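Local coordinates for protein cellulosomal scaffoldin (Acetivibrio cellulolyticus, PDB 4WI0) that forms the X-module and calcium-binding dockerin end of a probable cellulase scaffoldin, which binds a cohesin of the adaptor protein ScaB to assemble the cellulosome, at residues B[22-26]-B[38-43]; B[30-35]-B[47-51]. The protein carries 1 engineered substitution. One frame throughout, in Å; residues are numbered along the deposited sequence.

Contact 1 of 2, residues B[22-26]-B[38-43]; sequences VKAGF and VTDSNG
K23, T39 and F26 bury the most surface where two mostly irregular segments pack closely: 22-26, between helix 19-22 and strand 27-31, and the loop 38-43, between strands 34-38 and 44-50. T39, with chi1 p, points its CB towards 22-26, where its small hydroxyl bonds to backbone in two ways: OG1 donates to K23 O (2.8 Å) and accepts from F26 N (3.1 Å). Its main chain also bonds, T39 N to F26 O at 2.9 Å and G25 N to T39 O at 3.2 Å, so the antiparallel pairing of strands 27-31 and 34-38 runs on beyond their ends. In the X-module, a transthyretin-like beta sandwich, 38-43 carries the chain from one sheet to the other through a type I turn, D40 to G43 (G43 N to D40 O 2.9 Å), with an Asx turn (N42 N to D40 OD1 2.8 Å). G43 supplies the positive phi at its end. At G25 (phi/psi 92/4) a CB would jam against the carbonyl of A24. K23, chi1 m and then extended, has a long aliphatic chain that can cover the turn, CB 3.6 Å from S41 O and CD 4.0 Å from N42 C, while its charge stays at the edge. F26 (chi1 -68°) sets CB 3.6 Å from T39 OG1; its large ring fills a buried position, leading away from 38-43 to rest on I8, with K61 in a cation-pi contact.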
loop_
_atom_site.group_PDB
_atom_site.type_symbol
_atom_site.label_atom_id
_atom_site.label_comp_id
_atom_site.label_asym_id
_atom_site.label_seq_id
_atom_site.Cartn_x
_atom_site.Cartn_y
_atom_site.Cartn_z
ATOM N N VAL B 22 1.672 12.250 11.018
ATOM C CA VAL B 22 2.010 10.857 11.384
ATOM C C VAL B 22 3.092 10.707 12.460
ATOM O O VAL B 22 3.166 9.658 13.106
ATOM C CB VAL B 22 2.415 9.999 10.162
ATOM C CG1 VAL B 22 1.302 9.991 9.127
ATOM C CG2 VAL B 22 3.724 10.475 9.549
ATOM N N LYS B 23 3.927 11.731 12.644
ATOM C CA LYS B 23 4.960 11.697 13.693
ATOM C C LYS B 23 4.437 12.079 15.077
ATOM O O LYS B 23 5.031 11.709 16.090
ATOM C CB LYS B 23 6.139 12.591 13.337
ATOM C CG LYS B 23 7.063 11.996 12.298
ATOM C CD LYS B 23 8.224 12.936 12.042
ATOM C CE LYS B 23 9.082 12.470 10.882
ATOM N NZ LYS B 23 10.100 13.502 10.557
ATOM N N ALA B 24 3.332 12.811 15.109
ATOM C CA ALA B 24 2.702 13.224 16.350
ATOM C C ALA B 24 1.808 12.124 16.895
ATOM O O ALA B 24 1.354 11.252 16.149
ATOM C CB ALA B 24 1.883 14.483 16.121
ATOM N N GLY B 25 1.565 12.175 18.201
ATOM C CA GLY B 25 0.540 11.361 18.832
ATOM C C GLY B 25 0.972 10.018 19.387
ATOM O O GLY B 25 0.128 9.269 19.862
ATOM N N PHE B 26 2.264 9.698 19.334
ATOM C CA PHE B 26 2.768 8.491 19.994
ATOM C C PHE B 26 2.896 8.767 21.495
ATOM O O PHE B 26 3.487 9.775 21.899
ATOM C CB PHE B 26 4.127 8.072 19.431
ATOM C CG PHE B 26 4.080 7.581 18.006
ATOM C CD1 PHE B 26 3.780 6.257 17.720
ATOM C CD2 PHE B 26 4.359 8.443 16.954
ATOM C CE1 PHE B 26 3.738 5.806 16.410
ATOM C CE2 PHE B 26 4.316 8.001 15.638
ATOM C CZ PHE B 26 4.007 6.682 15.367
ATOM N N VAL B 38 3.464 12.697 24.992
ATOM C CA VAL B 38 3.023 12.474 23.621
ATOM C C VAL B 38 3.974 13.194 22.673
ATOM O O VAL B 38 4.385 14.334 22.948
ATOM C CB VAL B 38 1.589 12.976 23.426
ATOM C CG1 VAL B 38 1.109 12.685 22.019
ATOM C CG2 VAL B 38 0.664 12.319 24.448
ATOM N N THR B 39 4.329 12.541 21.569
ATOM C CA THR B 39 5.269 13.134 20.625
ATOM C C THR B 39 4.628 14.329 19.902
ATOM O O THR B 39 3.428 14.316 19.636
ATOM C CB THR B 39 5.781 12.126 19.575
ATOM O OG1 THR B 39 4.677 11.549 18.866
ATOM C CG2 THR B 39 6.617 11.025 20.231
ATOM N N ASP B 40 5.441 15.345 19.603
ATOM C CA ASP B 40 5.005 16.489 18.792
ATOM C C ASP B 40 5.103 16.170 17.299
ATOM O O ASP B 40 5.341 15.018 16.923
ATOM C CB ASP B 40 5.811 17.756 19.150
ATOM C CG ASP B 40 7.312 17.608 18.911
ATOM O OD1 ASP B 40 7.751 16.795 18.061
ATOM O OD2 ASP B 40 8.066 18.324 19.594
ATOM N N SER B 41 4.926 17.182 16.445
ATOM C CA SER B 41 4.937 16.973 14.998
ATOM C C SER B 41 6.319 16.612 14.444
ATOM O O SER B 41 6.429 16.155 13.308
ATOM C CB SER B 41 4.383 18.196 14.274
ATOM O OG SER B 41 5.212 19.330 14.483
ATOM N N ASN B 42 7.368 16.820 15.238
ATOM C CA ASN B 42 8.708 16.370 14.881
ATOM C C ASN B 42 9.005 14.972 15.427
ATOM O O ASN B 42 10.117 14.486 15.272
ATOM C CB ASN B 42 9.773 17.344 15.410
ATOM C CG ASN B 42 9.545 18.780 14.967
ATOM O OD1 ASN B 42 9.851 19.726 15.703
ATOM N ND2 ASN B 42 9.025 18.957 13.763
ATOM N N GLY B 43 8.021 14.341 16.069
ATOM C CA GLY B 43 8.204 13.034 16.698
ATOM C C GLY B 43 8.918 13.087 18.034
ATOM O O GLY B 43 9.303 12.049 18.575
HETATM O O HOH W 1 8.090 16.197 10.383
#

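Contact 2 of 2, residues B[30-35]-B[47-51]; sequences IVGTTK and IKDVA
I30 overlaps the side chains of I47 and V50, joining the two sheets of the X-module's beta sandwich: strand 27-31 on one, strand 44-50 on the other. Branched aliphatic residues suit this buried interior. In the m,t rotamer, I30 places CG1 4.0 Å from I47 CD1 and CD1 3.5 Å from V50 CG2; V4 and Y55 enclose the same cluster. Strands 27-31 and 34-38 are linked by a type II turn, I30 to T33 (T33 N to I30 O 3.0 Å), in which G32 takes phi/psi 100/-19, where a CB would strike the preceding carbonyl. T33 OG1 donates to I30 O (2.6 Å) and accepts from K35 N (3.1 Å) in an ST turn. Opposite T2, D49 and V50 form a G1 bulge, D49 adopting phi/psi 58/35, as the chain turns a corner. K35, the nearest residue to I47 (CA to CA 6.9 Å), suits the sandwich margin because its long aliphatic chain can cover apolar neighbours there: CB lies over I47 CG2 at 3.7 Å, while CE reaches 3.2 Å from D49 O.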
loop_
_atom_site.group_PDB
_atom_site.type_symbol
_atom_site.label_atom_id
_atom_site.label_comp_id
_atom_site.label_asym_id
_atom_site.label_seq_id
_atom_site.Cartn_x
_atom_site.Cartn_y
_atom_site.Cartn_z
ATOM N N ILE B 30 6.845 5.536 30.880
ATOM C CA ILE B 30 7.880 4.888 31.665
ATOM C C ILE B 30 7.188 3.947 32.658
ATOM O O ILE B 30 6.733 4.372 33.720
ATOM C CB ILE B 30 8.774 5.909 32.390
ATOM C CG1 ILE B 30 9.450 6.822 31.359
ATOM C CG2 ILE B 30 9.821 5.197 33.252
ATOM C CD1 ILE B 30 10.220 7.961 31.961
ATOM N N VAL B 31 7.100 2.673 32.279
ATOM C CA VAL B 31 6.357 1.672 33.045
ATOM C C VAL B 31 6.922 1.635 34.459
ATOM O O VAL B 31 8.140 1.662 34.637
ATOM C CB VAL B 31 6.460 0.269 32.413
ATOM C CG1 VAL B 31 5.747 -0.770 33.273
ATOM C CG2 VAL B 31 5.880 0.266 31.005
ATOM N N GLY B 32 6.034 1.584 35.452
ATOM C CA GLY B 32 6.434 1.616 36.860
ATOM C C GLY B 32 6.268 2.999 37.461
ATOM O O GLY B 32 6.247 3.150 38.674
ATOM N N THR B 33 6.181 4.012 36.605
ATOM C CA THR B 33 5.798 5.353 37.010
ATOM C C THR B 33 4.447 5.667 36.367
ATOM O O THR B 33 3.924 4.893 35.557
ATOM C CB THR B 33 6.830 6.399 36.546
ATOM O OG1 THR B 33 6.753 6.559 35.123
ATOM C CG2 THR B 33 8.251 5.984 36.923
ATOM N N THR B 34 3.884 6.810 36.723
ATOM C CA THR B 34 2.701 7.320 36.040
ATOM C C THR B 34 3.107 8.442 35.097
ATOM O O THR B 34 2.309 9.338 34.814
ATOM C CB THR B 34 1.694 7.902 37.041
ATOM O OG1 THR B 34 2.260 9.074 37.638
ATOM C CG2 THR B 34 1.348 6.877 38.115
ATOM N N LYS B 35 4.349 8.399 34.622
ATOM C CA LYS B 35 4.888 9.463 33.797
ATOM C C LYS B 35 4.855 9.051 32.336
ATOM O O LYS B 35 5.320 7.962 31.972
ATOM C CB LYS B 35 6.305 9.816 34.246
ATOM C CG LYS B 35 6.361 10.323 35.683
ATOM C CD LYS B 35 7.628 11.103 35.987
ATOM C CE LYS B 35 7.389 12.164 37.055
ATOM N NZ LYS B 35 7.314 11.608 38.434
ATOM N N ILE B 47 9.914 13.669 28.932
ATOM C CA ILE B 47 9.312 13.349 30.224
ATOM C C ILE B 47 10.239 13.826 31.343
ATOM O O ILE B 47 11.380 13.374 31.447
ATOM C CB ILE B 47 9.048 11.838 30.376
ATOM C CG1 ILE B 47 8.248 11.305 29.182
ATOM C CG2 ILE B 47 8.304 11.571 31.682
ATOM C CD1 ILE B 47 8.282 9.796 29.017
ATOM N N LYS B 48 9.732 14.719 32.186
ATOM C CA LYS B 48 10.529 15.356 33.224
ATOM C C LYS B 48 10.331 14.679 34.570
ATOM O O LYS B 48 9.414 13.883 34.737
ATOM C CB LYS B 48 10.134 16.827 33.344
ATOM C CG LYS B 48 10.334 17.628 32.064
ATOM C CD LYS B 48 9.769 19.032 32.195
ATOM C CE LYS B 48 10.031 19.847 30.940
ATOM N NZ LYS B 48 9.428 21.208 31.020
ATOM N N ASP B 49 11.202 15.018 35.522
ATOM C CA ASP B 49 11.109 14.550 36.916
ATOM C C ASP B 49 11.117 13.028 37.058
ATOM O O ASP B 49 10.456 12.475 37.938
ATOM C CB ASP B 49 9.864 15.127 37.612
ATOM C CG ASP B 49 9.848 16.651 37.640
ATOM O OD1 ASP B 49 10.928 17.282 37.656
ATOM O OD2 ASP B 49 8.737 17.222 37.661
ATOM N N VAL B 50 11.872 12.351 36.198
ATOM C CA VAL B 50 11.955 10.893 36.257
ATOM C C VAL B 50 13.007 10.506 37.292
ATOM O O VAL B 50 14.120 11.040 37.289
ATOM C CB VAL B 50 12.306 10.274 34.892
ATOM C CG1 VAL B 50 12.404 8.757 34.997
ATOM C CG2 VAL B 50 11.271 10.662 33.849
ATOM N N ALA B 51 12.647 9.579 38.175
ATOM C CA ALA B 51 13.572 9.082 39.186
ATOM C C ALA B 51 14.586 8.149 38.542
ATOM O O ALA B 51 14.254 7.383 37.632
ATOM C CB ALA B 51 12.823 8.360 40.298
#

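How the contacts relate
Contact 1 pairs the loop before strand 27-31 with the loop between strands 34-38 and 44-50; contact 2 sets the turn joining strands 27-31 and 34-38, with their ends, against the far end of strand 44-50. The centre of contact 1 lies about 9 Å from that of the chain, the centre of contact 2 about 20 Å, yet each mixes buried and exposed residues. Contact 1 is held mostly by backbone and hydroxyl hydrogen bonds, because its loops continue a strand pairing; the side chain of K23 is about 11 Å from that of the calcium ligand N132. Contact 2, away from the calcium sites, rests on aliphatic side chains spanning the gap between sheets. A lysine lies along a turn or bulge in both.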